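Local coordinates for VP2 (Human bocavirus 3, PDB 5US7), which forms, probably in 60 copies with its size variants, the icosahedral T=1 capsid of a parvovirus, at residues A[499-503]-A[504-508]; A[523-527]-A[528-532]; A[310-314]-A[315-319]. All coordinates share one frame; numbering follows the deposited sequence.

Contact 1 (A[499-503]-A[504-508]); sequences LGIGG and ADEIN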
loop_
_atom_site.group_PDB
_atom_site.type_symbol
_atom_site.label_atom_id
_atom_site.label_comp_id
_atom_site.label_asym_id
_atom_site.label_seq_id
_atom_site.Cartn_x
_atom_site.Cartn_y
_atom_site.Cartn_z
ATOM N N LEU A 499 104.675 -38.255 28.054
ATOM C CA LEU A 499 104.720 -38.870 26.731
ATOM C C LEU A 499 106.179 -39.206 26.483
ATOM O O LEU A 499 107.074 -38.726 27.182
ATOM C CB LEU A 499 104.204 -38.025 25.563
ATOM C CG LEU A 499 102.747 -37.697 25.241
ATOM C CD1 LEU A 499 102.694 -36.860 23.992
ATOM C CD2 LEU A 499 101.927 -38.939 25.062
ATOM N N GLY A 500 106.411 -40.036 25.470
ATOM C CA GLY A 500 107.732 -40.516 25.154
ATOM C C GLY A 500 108.311 -39.865 23.911
ATOM O O GLY A 500 107.748 -38.953 23.317
ATOM N N ILE A 501 109.469 -40.378 23.526
ATOM C CA ILE A 501 110.175 -39.917 22.345
ATOM C C ILE A 501 110.540 -41.160 21.547
ATOM O O ILE A 501 110.777 -42.230 22.116
ATOM C CB ILE A 501 111.423 -39.094 22.729
ATOM C CG1 ILE A 501 111.712 -38.044 21.673
ATOM C CG2 ILE A 501 112.636 -39.991 22.923
ATOM C CD1 ILE A 501 110.660 -36.957 21.667
ATOM N N GLY A 502 110.548 -41.041 20.230
ATOM C CA GLY A 502 110.769 -42.217 19.413
ATOM C C GLY A 502 110.913 -41.872 17.950
ATOM O O GLY A 502 110.585 -40.768 17.509
ATOM N N GLY A 503 111.415 -42.842 17.208
ATOM C CA GLY A 503 111.652 -42.690 15.790
ATOM C C GLY A 503 112.877 -43.491 15.405
ATOM O O GLY A 503 113.361 -44.317 16.173
ATOM N N ALA A 504 113.364 -43.237 14.191
ATOM C CA ALA A 504 114.638 -43.812 13.776
ATOM C C ALA A 504 115.717 -43.371 14.755
ATOM O O ALA A 504 116.198 -44.166 15.570
ATOM C CB ALA A 504 114.984 -43.387 12.349
ATOM N N ASP A 505 116.101 -42.103 14.673
ATOM C CA ASP A 505 116.644 -41.382 15.807
ATOM C C ASP A 505 115.505 -41.006 16.746
ATOM O O ASP A 505 114.330 -41.065 16.378
ATOM C CB ASP A 505 117.404 -40.146 15.337
ATOM C CG ASP A 505 116.586 -39.294 14.402
ATOM O OD1 ASP A 505 115.494 -39.749 14.009
ATOM O OD2 ASP A 505 117.034 -38.183 14.048
ATOM N N GLU A 506 115.853 -40.662 17.986
ATOM C CA GLU A 506 114.821 -40.358 18.973
ATOM C C GLU A 506 113.924 -39.224 18.495
ATOM O O GLU A 506 112.715 -39.402 18.333
ATOM C CB GLU A 506 115.462 -40.018 20.315
ATOM C CG GLU A 506 116.232 -41.175 20.911
ATOM C CD GLU A 506 115.390 -42.429 21.035
ATOM O OE1 GLU A 506 114.206 -42.328 21.419
ATOM O OE2 GLU A 506 115.911 -43.521 20.730
ATOM N N ILE A 507 114.508 -38.050 18.262
ATOM C CA ILE A 507 113.895 -36.942 17.529
ATOM C C ILE A 507 112.475 -36.652 18.033
ATOM O O ILE A 507 112.305 -36.193 19.163
ATOM C CB ILE A 507 113.995 -37.163 15.996
ATOM C CG1 ILE A 507 113.657 -35.877 15.239
ATOM C CG2 ILE A 507 113.215 -38.382 15.461
ATOM C CD1 ILE A 507 114.648 -34.779 15.480
ATOM N N ASN A 508 111.457 -36.883 17.207
ATOM C CA ASN A 508 110.112 -36.352 17.376
ATOM C C ASN A 508 109.233 -37.216 18.291
ATOM O O ASN A 508 109.538 -38.381 18.547
ATOM C CB ASN A 508 109.488 -36.180 15.997
ATOM C CG ASN A 508 109.466 -37.449 15.212
ATOM O OD1 ASN A 508 110.069 -38.447 15.599
ATOM N ND2 ASN A 508 108.796 -37.415 14.073
#
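Ile501 and Glu506 meet at a slant. The CG2 branch of Ile501 faces the glutamate, while CG1 and CD1 lie against the carbonyls of Ile507 and Asn508. Ile501 CG2 meets Glu506 CB at 3.8 Å. The glutamate chain is bent at its second torsion (chi2 -54°), and this fold brings OE1 back to within 3.2 Å of Ile501 CG2. The contact is carbon against carboxylate. The other branch of Ile501 takes a different course and lies along the returning backbone. There Ile501 CG1 approaches Ile507 O at 3.2 Å, and Ile501 CD1 comes within 3.6 Å of Asn508 O.

The stretch is a reversal in the long C-terminal loop after strand 466-482, one of the strands of the jelly-roll barrel of parvovirus coat proteins. Gly502 N gives a weak but fairly straight hydrogen bond to Asn508 O, 3.3 Å long, which links the two limbs. At the bend, the backbone angles of Gly503 suit only glycine. Ala504 N is held from further along the loop by Asp514 OD1.

The outer part of Ile507 turns from the 499-503 limb onto Arg89 of a neighbouring subunit, which also touches Asn508. Met203 of that same subunit packs on Ile501.

Contact 2 (A[523-527]-A[528-532]); sequences TTWDM and CFPVK
A type II beta turn runs from Asp526 to Phe529 in the C-terminal part of the chain, well beyond strand 466-482, the last strand assigned in the jelly-roll coat protein. Met527 and Cys528 occupy its two corners. Phe529 N donates to Asp526 O at 2.8 Å, and the bond is bent, with an angle of 139° at the hydrogen. Phe529 N lies off the carbonyl plane of Asp526, tilted 24° from it. The peptide bond leading into Asp526 is modelled as cis.

Past the turn, Pro530 comes back against Trp525 and Asp526. Its CD lies 3.1 Å from Asp526 O, so this carbonyl meets the turn N-H and the proline ring together. Pro530 CG then reaches the six-membered part of the Trp525 ring, 3.3 Å from Trp525 CZ3. The two side chains are inclined to each other. The indole swings to this position with its CG beside the backbone N and anti to the carbonyl carbon (chi1 -71°).

Phe529 turns its ring the other way. The ring edge, at Phe529 CD1, is 3.7 Å from Asp526 O, and the ring itself stacks with His494. Helix 109-116 also touches it, through Trp112 and Gln113. Before the turn, Thr524 OG1 donates to Trp525 O at 2.7 Å, coming from above the carbonyl plane.

Asp526 OD2 forms a salt bridge with Arg492, within the segment that is a nuclear localization signal by similarity. That positive partner would favour an ionised carboxylate. Pro530 meets the Trp525 ring through carbon atoms, an apolar contact, and the one hydrogen bond between the segments is the turn bond from Phe529 N to Asp526 O.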
loop_
_atom_site.group_PDB
_atom_site.type_symbol
_atom_site.label_atom_id
_atom_site.label_comp_id
_atom_site.label_asym_id
_atom_site.label_seq_id
_atom_site.Cartn_x
_atom_site.Cartn_y
_atom_site.Cartn_z
ATOM N N THR A 523 104.501 -45.802 24.263
ATOM C CA THR A 523 105.278 -46.926 24.773
ATOM C C THR A 523 104.623 -47.574 25.982
ATOM O O THR A 523 104.611 -48.802 26.095
ATOM C CB THR A 523 106.691 -46.478 25.125
ATOM O OG1 THR A 523 106.632 -45.445 26.114
ATOM C CG2 THR A 523 107.395 -45.956 23.895
ATOM N N THR A 524 104.089 -46.778 26.901
ATOM C CA THR A 524 103.598 -47.312 28.158
ATOM C C THR A 524 102.305 -46.603 28.529
ATOM O O THR A 524 101.713 -45.879 27.732
ATOM C CB THR A 524 104.634 -47.142 29.277
ATOM O OG1 THR A 524 104.938 -45.751 29.432
ATOM C CG2 THR A 524 105.915 -47.918 28.980
ATOM N N TRP A 525 101.849 -46.882 29.740
ATOM C CA TRP A 525 100.938 -46.040 30.496
ATOM C C TRP A 525 101.771 -44.881 31.051
ATOM O O TRP A 525 102.984 -45.026 31.195
ATOM C CB TRP A 525 100.317 -46.872 31.609
ATOM C CG TRP A 525 99.368 -47.873 31.106
ATOM C CD1 TRP A 525 99.671 -48.957 30.361
ATOM C CD2 TRP A 525 97.986 -47.992 31.445
ATOM N NE1 TRP A 525 98.547 -49.694 30.116
ATOM C CE2 TRP A 525 97.498 -49.127 30.787
ATOM C CE3 TRP A 525 97.108 -47.235 32.216
ATOM C CZ2 TRP A 525 96.177 -49.522 30.871
ATOM C CZ3 TRP A 525 95.799 -47.632 32.294
ATOM C CH2 TRP A 525 95.341 -48.758 31.624
ATOM N N ASP A 526 101.164 -43.741 31.368
ATOM C CA ASP A 526 99.741 -43.509 31.225
ATOM C C ASP A 526 99.417 -42.820 29.919
ATOM O O ASP A 526 98.280 -42.435 29.697
ATOM C CB ASP A 526 99.217 -42.677 32.393
ATOM C CG ASP A 526 99.212 -43.443 33.699
ATOM O OD1 ASP A 526 99.333 -44.684 33.666
ATOM O OD2 ASP A 526 99.076 -42.803 34.761
ATOM N N MET A 527 100.413 -42.611 29.065
ATOM C CA MET A 527 100.080 -42.239 27.701
ATOM C C MET A 527 99.242 -43.359 27.102
ATOM O O MET A 527 99.424 -44.530 27.433
ATOM C CB MET A 527 101.344 -41.958 26.885
ATOM C CG MET A 527 102.231 -43.138 26.614
ATOM S SD MET A 527 103.844 -42.689 25.947
ATOM C CE MET A 527 104.797 -42.495 27.443
ATOM N N CYS A 528 98.328 -42.990 26.207
ATOM C CA CYS A 528 97.055 -43.636 25.874
ATOM C C CYS A 528 95.934 -43.098 26.754
ATOM O O CYS A 528 94.769 -43.354 26.467
ATOM C CB CYS A 528 97.083 -45.171 25.987
ATOM S SG CYS A 528 98.215 -46.040 24.889
ATOM N N PHE A 529 96.257 -42.343 27.799
ATOM C CA PHE A 529 95.362 -41.505 28.588
ATOM C C PHE A 529 94.162 -42.232 29.179
ATOM O O PHE A 529 93.032 -41.951 28.793
ATOM C CB PHE A 529 94.883 -40.336 27.739
ATOM C CG PHE A 529 95.974 -39.400 27.338
ATOM C CD1 PHE A 529 97.177 -39.386 28.003
ATOM C CD2 PHE A 529 95.792 -38.520 26.293
ATOM C CE1 PHE A 529 98.175 -38.525 27.640
ATOM C CE2 PHE A 529 96.786 -37.658 25.930
ATOM C CZ PHE A 529 97.977 -37.660 26.601
ATOM N N PRO A 530 94.354 -43.123 30.143
ATOM C CA PRO A 530 93.216 -43.843 30.723
ATOM C C PRO A 530 92.121 -42.902 31.204
ATOM O O PRO A 530 92.381 -41.769 31.612
ATOM C CB PRO A 530 93.837 -44.582 31.910
ATOM C CG PRO A 530 95.298 -44.430 31.765
ATOM C CD PRO A 530 95.622 -43.755 30.508
ATOM N N VAL A 531 90.880 -43.370 31.137
ATOM C CA VAL A 531 89.810 -42.712 31.875
ATOM C C VAL A 531 89.918 -43.078 33.350
ATOM O O VAL A 531 90.648 -43.993 33.733
ATOM C CB VAL A 531 88.423 -43.062 31.320
ATOM C CG1 VAL A 531 88.311 -42.653 29.872
ATOM C CG2 VAL A 531 88.134 -44.512 31.516
ATOM N N LYS A 532 89.224 -42.310 34.188
ATOM C CA LYS A 532 89.087 -42.509 35.624
ATOM C C LYS A 532 90.340 -42.107 36.385
ATOM O O LYS A 532 90.340 -42.178 37.610
ATOM C CB LYS A 532 88.736 -43.954 36.012
ATOM C CG LYS A 532 87.400 -44.425 35.509
ATOM C CD LYS A 532 87.167 -45.861 35.891
ATOM C CE LYS A 532 85.869 -46.357 35.316
ATOM N NZ LYS A 532 84.715 -45.597 35.847
#

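Contact 3 (A[310-314]-A[315-319]); sequences ASDTA and AWMVG
This is a buried local contact in the loop between strands 299-300 and 319-320, within the long GH loop of the jelly-roll barrel of parvovirus capsid proteins. The chain bends at Ala314 and Ala315. Side chains on the two limbs then meet across the bend, and no hydrogen bond joins the limbs.

Met317 and Ala314 make the central side-chain contact. The methionine chain is bent at both chi2 (-66°) and chi3 (-71°), which curls the thioether back toward the 310-314 limb. Met317 SD rests on Ala314 CB at 3.4 Å. The same methyl group of Ala314 is 3.3 Å from Trp316 O, so it touches both the sulfur and a backbone carbonyl of the following limb.

Trp316 points away from the bend. It packs on Ser302, Phe338 and Pro341, and on Arg385 of a neighbouring subunit. Backbone hydrogen bonds tie Trp316 to Phe338 and Val318 to Ser336. At Gly319 the chain joins an antiparallel ladder with a strand of that neighbouring subunit, so the sheet continues across the interface a few residues past the bend. Tyr391 of the same neighbour packs on Met317.

Asp312 approaches Met317 from the opposite direction. Its CG stands anti to the backbone N (chi1 -170°), which aims the carboxylate at the methionine. The main polar partner of that carboxylate is Lys86, which forms a salt bridge with Asp312 OD2 and should help to keep it charged. The methionine methyl adds a nonpolar neighbour beside the charged pair. Met317 CE lies 3.2 Å from Asp312 OD2 and 3.7 Å from Asp312 CG.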
loop_
_atom_site.group_PDB
_atom_site.type_symbol
_atom_site.label_atom_id
_atom_site.label_comp_id
_atom_site.label_asym_id
_atom_site.label_seq_id
_atom_site.Cartn_x
_atom_site.Cartn_y
_atom_site.Cartn_z
ATOM N N ALA A 310 101.790 -70.352 23.312
ATOM C CA ALA A 310 100.729 -70.932 22.477
ATOM C C ALA A 310 99.926 -71.833 23.417
ATOM O O ALA A 310 99.738 -71.465 24.586
ATOM C CB ALA A 310 101.294 -71.617 21.251
ATOM N N SER A 311 99.494 -73.012 22.972
ATOM C CA SER A 311 98.607 -73.878 23.759
ATOM C C SER A 311 97.493 -72.986 24.304
ATOM O O SER A 311 96.943 -72.175 23.547
ATOM C CB SER A 311 99.413 -74.634 24.804
ATOM O OG SER A 311 99.984 -73.749 25.752
ATOM N N ASP A 312 97.143 -73.080 25.582
ATOM C CA ASP A 312 96.254 -72.094 26.177
ATOM C C ASP A 312 96.662 -71.865 27.624
ATOM O O ASP A 312 96.846 -72.825 28.378
ATOM C CB ASP A 312 94.803 -72.548 26.080
ATOM C CG ASP A 312 93.831 -71.463 26.450
ATOM O OD1 ASP A 312 94.267 -70.370 26.865
ATOM O OD2 ASP A 312 92.623 -71.700 26.286
ATOM N N THR A 313 96.795 -70.597 28.007
ATOM C CA THR A 313 97.267 -70.212 29.333
ATOM C C THR A 313 96.271 -69.225 29.918
ATOM O O THR A 313 96.131 -68.110 29.409
ATOM C CB THR A 313 98.656 -69.586 29.257
ATOM O OG1 THR A 313 98.591 -68.401 28.458
ATOM C CG2 THR A 313 99.636 -70.544 28.614
ATOM N N ALA A 314 95.585 -69.624 30.985
ATOM C CA ALA A 314 94.517 -68.799 31.534
ATOM C C ALA A 314 94.657 -68.597 33.034
ATOM O O ALA A 314 94.711 -67.458 33.506
ATOM C CB ALA A 314 93.155 -69.400 31.218
ATOM N N ALA A 315 94.683 -69.707 33.773
ATOM C CA ALA A 315 94.517 -69.887 35.215
ATOM C C ALA A 315 93.064 -70.085 35.599
ATOM O O ALA A 315 92.793 -70.510 36.717
ATOM C CB ALA A 315 95.094 -68.733 36.049
ATOM N N TRP A 316 92.123 -69.802 34.709
ATOM C CA TRP A 316 90.742 -70.224 34.879
ATOM C C TRP A 316 90.243 -70.654 33.515
ATOM O O TRP A 316 90.192 -69.829 32.603
ATOM C CB TRP A 316 89.890 -69.091 35.443
ATOM C CG TRP A 316 90.291 -68.704 36.816
ATOM C CD1 TRP A 316 91.173 -67.734 37.163
ATOM C CD2 TRP A 316 89.826 -69.279 38.038
ATOM N NE1 TRP A 316 91.293 -67.666 38.524
ATOM C CE2 TRP A 316 90.473 -68.606 39.085
ATOM C CE3 TRP A 316 88.926 -70.296 38.347
ATOM C CZ2 TRP A 316 90.249 -68.915 40.415
ATOM C CZ3 TRP A 316 88.704 -70.599 39.664
ATOM C CH2 TRP A 316 89.363 -69.913 40.685
ATOM N N MET A 317 89.867 -71.918 33.369
ATOM C CA MET A 317 89.456 -72.455 32.077
ATOM C C MET A 317 87.977 -72.811 32.139
ATOM O O MET A 317 87.609 -73.864 32.658
ATOM C CB MET A 317 90.292 -73.679 31.727
ATOM C CG MET A 317 91.762 -73.405 31.511
ATOM S SD MET A 317 92.132 -72.391 30.070
ATOM C CE MET A 317 91.764 -73.512 28.735
ATOM N N VAL A 318 87.142 -71.994 31.523
ATOM C CA VAL A 318 85.711 -72.260 31.483
ATOM C C VAL A 318 85.416 -73.155 30.288
ATOM O O VAL A 318 85.782 -72.836 29.152
ATOM C CB VAL A 318 84.911 -70.949 31.425
ATOM C CG1 VAL A 318 85.067 -70.198 32.720
ATOM C CG2 VAL A 318 85.402 -70.078 30.308
ATOM N N GLY A 319 84.770 -74.289 30.540
ATOM C CA GLY A 319 84.561 -75.267 29.496
ATOM C C GLY A 319 83.343 -76.120 29.760
ATOM O O GLY A 319 82.594 -75.892 30.710
#

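The three contacts follow in series along the chain: contact 3 first, then contact 1, then contact 2. Contacts 1 and 2 lie in the C-terminal loop region with centres about 18 Å apart, and they touch. Leu499 CD2 packs on Met527 CB at 3.6 Å, and Gly500 N lies 3.5 Å from Met527 CE. Contact 3 stands apart, its centre about 28 Å from that of contact 2 and about 38 Å from that of contact 1. All three reach neighbouring subunits. One of these brings Arg489 to Leu499 of contact 1 and Pro490 to Phe529 of contact 2, while contact 3 faces a different copy.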